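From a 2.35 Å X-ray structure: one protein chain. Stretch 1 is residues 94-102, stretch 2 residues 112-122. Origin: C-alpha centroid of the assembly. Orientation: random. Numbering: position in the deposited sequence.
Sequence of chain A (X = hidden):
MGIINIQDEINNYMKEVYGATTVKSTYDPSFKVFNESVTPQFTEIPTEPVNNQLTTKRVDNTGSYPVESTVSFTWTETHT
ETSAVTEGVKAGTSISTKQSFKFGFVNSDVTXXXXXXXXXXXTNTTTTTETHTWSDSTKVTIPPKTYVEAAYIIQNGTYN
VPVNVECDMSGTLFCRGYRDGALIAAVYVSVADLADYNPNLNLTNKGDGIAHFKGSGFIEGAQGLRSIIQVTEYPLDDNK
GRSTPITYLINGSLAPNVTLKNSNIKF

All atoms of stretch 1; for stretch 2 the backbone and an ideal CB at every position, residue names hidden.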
# COMPACT_ATOMS: atom_id res chain seq x y z
N SER A 94 -14.90 26.70 -12.94
CA SER A 94 -13.96 25.63 -12.52
C SER A 94 -14.01 25.28 -11.05
O SER A 94 -13.82 26.15 -10.21
CB SER A 94 -12.54 26.15 -12.74
OG SER A 94 -11.98 25.42 -13.78
N ILE A 95 -14.23 24.02 -10.71
CA ILE A 95 -14.05 23.67 -9.29
C ILE A 95 -12.94 22.60 -9.20
O ILE A 95 -13.11 21.50 -9.74
CB ILE A 95 -15.32 23.15 -8.63
CG1 ILE A 95 -16.53 24.03 -9.02
CG2 ILE A 95 -15.13 23.03 -7.09
CD1 ILE A 95 -17.85 23.25 -8.85
N SER A 96 -11.82 22.94 -8.55
CA SER A 96 -10.74 21.96 -8.36
C SER A 96 -9.93 22.18 -7.07
O SER A 96 -10.00 23.27 -6.49
CB SER A 96 -9.83 21.90 -9.62
OG SER A 96 -9.17 23.11 -9.76
N THR A 97 -9.19 21.14 -6.62
CA THR A 97 -8.34 21.21 -5.41
C THR A 97 -7.05 20.39 -5.62
O THR A 97 -7.12 19.24 -6.07
CB THR A 97 -9.02 20.55 -4.21
OG1 THR A 97 -10.25 21.19 -3.93
CG2 THR A 97 -8.16 20.63 -2.94
N LYS A 98 -5.88 20.98 -5.31
CA LYS A 98 -4.63 20.25 -5.19
C LYS A 98 -4.66 19.79 -3.74
O LYS A 98 -4.66 20.60 -2.81
CB LYS A 98 -3.42 21.16 -5.41
CG LYS A 98 -2.30 20.66 -6.40
CD LYS A 98 -1.33 19.59 -5.80
CE LYS A 98 -0.21 19.15 -6.79
NZ LYS A 98 -0.55 17.86 -7.52
N GLN A 99 -4.78 18.50 -3.52
CA GLN A 99 -4.64 18.03 -2.15
C GLN A 99 -3.40 17.15 -1.90
O GLN A 99 -3.05 16.28 -2.69
CB GLN A 99 -5.90 17.41 -1.62
CG GLN A 99 -6.48 18.26 -0.53
CD GLN A 99 -6.02 17.83 0.81
OE1 GLN A 99 -5.97 16.64 1.07
NE2 GLN A 99 -5.70 18.76 1.68
N SER A 100 -2.77 17.44 -0.78
CA SER A 100 -1.66 16.64 -0.31
C SER A 100 -2.13 15.73 0.80
O SER A 100 -2.85 16.14 1.69
CB SER A 100 -0.55 17.58 0.17
OG SER A 100 -0.04 17.07 1.37
N PHE A 101 -1.72 14.47 0.75
CA PHE A 101 -2.07 13.52 1.78
C PHE A 101 -0.81 12.88 2.49
O PHE A 101 0.21 12.52 1.85
CB PHE A 101 -2.88 12.36 1.20
CG PHE A 101 -4.02 12.74 0.30
CD1 PHE A 101 -3.80 13.02 -1.05
CD2 PHE A 101 -5.34 12.70 0.78
CE1 PHE A 101 -4.83 13.30 -1.88
CE2 PHE A 101 -6.38 12.98 -0.05
CZ PHE A 101 -6.14 13.29 -1.39
N LYS A 102 -0.93 12.69 3.79
CA LYS A 102 0.11 12.05 4.57
C LYS A 102 -0.47 10.74 5.03
O LYS A 102 -1.39 10.75 5.84
CB LYS A 102 0.43 12.90 5.79
CG LYS A 102 1.00 14.28 5.40
CD LYS A 102 2.58 14.29 5.22
CE LYS A 102 3.17 15.71 5.00
NZ LYS A 102 3.26 16.49 6.28
N UNK A 112 4.01 8.31 4.29
CA UNK A 112 4.24 8.80 2.93
C UNK A 112 3.36 9.99 2.51
O UNK A 112 2.18 10.09 2.90
CB UNK A 112 4.02 7.65 1.95
N UNK A 113 3.98 10.88 1.74
CA UNK A 113 3.37 12.08 1.23
C UNK A 113 3.07 12.01 -0.24
O UNK A 113 3.96 11.77 -1.07
CB UNK A 113 4.27 13.28 1.51
N UNK A 114 1.80 12.23 -0.55
CA UNK A 114 1.38 12.22 -1.94
C UNK A 114 0.28 13.29 -2.20
O UNK A 114 -0.53 13.63 -1.32
CB UNK A 114 0.87 10.83 -2.32
N UNK A 115 0.26 13.81 -3.41
CA UNK A 115 -0.59 14.93 -3.74
C UNK A 115 -1.33 14.59 -5.02
O UNK A 115 -0.79 13.90 -5.91
CB UNK A 115 0.22 16.22 -3.88
N UNK A 116 -2.55 15.09 -5.15
CA UNK A 116 -3.21 14.98 -6.43
C UNK A 116 -4.15 16.17 -6.66
O UNK A 116 -4.58 16.84 -5.71
CB UNK A 116 -3.98 13.66 -6.51
N UNK A 117 -4.37 16.45 -7.94
CA UNK A 117 -5.32 17.42 -8.38
C UNK A 117 -6.72 16.83 -8.67
O UNK A 117 -6.89 16.01 -9.57
CB UNK A 117 -4.77 18.11 -9.63
N UNK A 118 -7.68 17.23 -7.87
CA UNK A 118 -9.07 16.90 -8.13
C UNK A 118 -9.87 18.00 -8.86
O UNK A 118 -10.13 19.06 -8.29
CB UNK A 118 -9.75 16.58 -6.80
N UNK A 119 -10.20 17.72 -10.11
CA UNK A 119 -11.14 18.53 -10.87
C UNK A 119 -12.58 17.98 -10.72
O UNK A 119 -12.89 16.89 -11.22
CB UNK A 119 -10.73 18.57 -12.34
N UNK A 120 -13.43 18.72 -10.03
CA UNK A 120 -14.77 18.20 -9.64
C UNK A 120 -15.72 17.88 -10.78
O UNK A 120 -16.63 17.08 -10.62
CB UNK A 120 -15.46 19.22 -8.73
N UNK A 121 -15.40 18.41 -11.95
CA UNK A 121 -16.28 18.39 -13.12
C UNK A 121 -16.03 17.27 -14.11
O UNK A 121 -16.77 17.17 -15.13
CB UNK A 121 -16.16 19.72 -13.86
N UNK A 122 -15.03 16.44 -13.84
CA UNK A 122 -14.77 15.32 -14.74
C UNK A 122 -14.56 14.01 -13.99
O UNK A 122 -14.18 14.03 -12.82
CB UNK A 122 -13.54 15.62 -15.61

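Strand 96-102 runs antiparallel to 112-119. Side chains of the second strand alternate between the face carrying Ser96, Lys98, Ser100 and Lys102 and the face carrying Thr97, Gln99 and Phe101.

Position 112 points away from stretch 1, with nothing of it within 5.5 Å of the ideal CB. Many residues would fit. It is Leu112.

Position 113 lies on the lysine face, its ideal CB 4.2 Å from Lys102 CD. A small polar or beta-branched residue suits this extended backbone. It is Thr113. Its OG1 packs 2.9 Å from Lys102 CD.

Position 114 shares a face with Phe101. Phe101 N donates to O of 114 at 2.5 Å, and N of 114 donates to Phe101 O at 2.9 Å. An apolar, perhaps beta-branched, side chain is expected. It is Val114, with CG1 4.3 Å from Phe101 CB.

Position 115 faces Ser100, and the two CA atoms are only 4.0 Å apart. Small or polar residues suit. It is Ser115, with OG 3.3 Å from Ser100 CB.

Position 116 has its ideal CB 4.7 Å from Phe101 CE1. Small or apolar residues would serve. It is Ala116. Its backbone binds Gln99 both ways: Gln99 N to Ala116 O and Ala116 N to Gln99 O, each 2.8 Å.

Position 117 lies beside Lys98, with the ideal CB 4.7 Å from its NZ. An acidic or polar residue is plausible. It is Glu117. Its carboxylate extends toward Ser96 instead, and water 2 links Glu117 OE1 (2.4 Å) to Ser96 OG (2.8 Å).

Position 118 pairs with Thr97 through two 2.8 Å bonds, N of 118 to Thr97 O and Thr97 N to O of 118. Phe101 lies on the same face, so a long apolar or aromatic residue could reach it. It is Tyr118, with CE2 3.9 Å from Phe101 CZ.

Position 119 sits opposite Ser96. A polar residue is reasonable. It is Asn119. Asn119 OD1 accepts from N of 121 at 2.9 Å and from water 1 at 2.5 Å.

Position 120 points toward Ile95, and its N donates to Ile95 O at 2.8 Å. A large apolar or aromatic residue suits. It is Tyr120. Ile95 CG2 lies over the ring face, 3.8 Å from the centroid. Tyr120 OH hydrogen-bonds Thr97 OG1 at 3.3 Å.

Position 121 is in a type I turn; small polar residues suit. It is Ser121, whose OG bonds water 1 at 2.6 Å.

Position 122 is out of reach. It is Thr122.

Stretch 2 (112-122) LTVSAEYNYST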
# COMPACT_ATOMS: atom_id res chain seq x y z
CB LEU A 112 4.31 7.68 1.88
CG LEU A 112 3.07 7.08 1.21
CD1 LEU A 112 2.34 8.13 0.40
CD2 LEU A 112 3.37 5.94 0.26
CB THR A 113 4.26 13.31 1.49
OG1 THR A 113 4.18 13.58 2.88
CG2 THR A 113 3.74 14.59 0.74
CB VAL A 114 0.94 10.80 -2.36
CG1 VAL A 114 -0.33 10.38 -1.66
CG2 VAL A 114 0.73 10.72 -3.87
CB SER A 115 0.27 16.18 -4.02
OG SER A 115 0.66 16.85 -2.82
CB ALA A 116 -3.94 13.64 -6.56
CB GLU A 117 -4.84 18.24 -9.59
CG GLU A 117 -5.58 19.62 -9.48
CD GLU A 117 -4.99 20.72 -10.25
OE1 GLU A 117 -5.65 21.77 -10.32
OE2 GLU A 117 -3.87 20.55 -10.78
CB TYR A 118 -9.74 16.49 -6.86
CG TYR A 118 -9.12 15.22 -6.34
CD1 TYR A 118 -9.56 13.99 -6.78
CD2 TYR A 118 -8.04 15.26 -5.44
CE1 TYR A 118 -9.00 12.82 -6.29
CE2 TYR A 118 -7.45 14.10 -4.97
CZ TYR A 118 -7.92 12.90 -5.39
OH TYR A 118 -7.30 11.76 -4.89
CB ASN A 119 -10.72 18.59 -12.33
CG ASN A 119 -11.78 19.39 -13.23
OD1 ASN A 119 -12.94 19.71 -12.81
ND2 ASN A 119 -11.40 19.62 -14.48
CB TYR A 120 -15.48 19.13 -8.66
CG TYR A 120 -14.85 19.29 -7.29
CD1 TYR A 120 -13.46 19.27 -7.10
CD2 TYR A 120 -15.65 19.56 -6.19
CE1 TYR A 120 -12.89 19.49 -5.80
CE2 TYR A 120 -15.10 19.75 -4.92
CZ TYR A 120 -13.73 19.72 -4.75
OH TYR A 120 -13.24 19.95 -3.50
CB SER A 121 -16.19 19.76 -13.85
OG SER A 121 -16.47 20.76 -12.82
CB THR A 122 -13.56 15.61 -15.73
OG1 THR A 122 -13.39 14.47 -16.57
CG2 THR A 122 -12.20 15.82 -14.99
O HOH W 1 -14.12 21.91 -12.77
O HOH W 2 -6.70 22.97 -8.51
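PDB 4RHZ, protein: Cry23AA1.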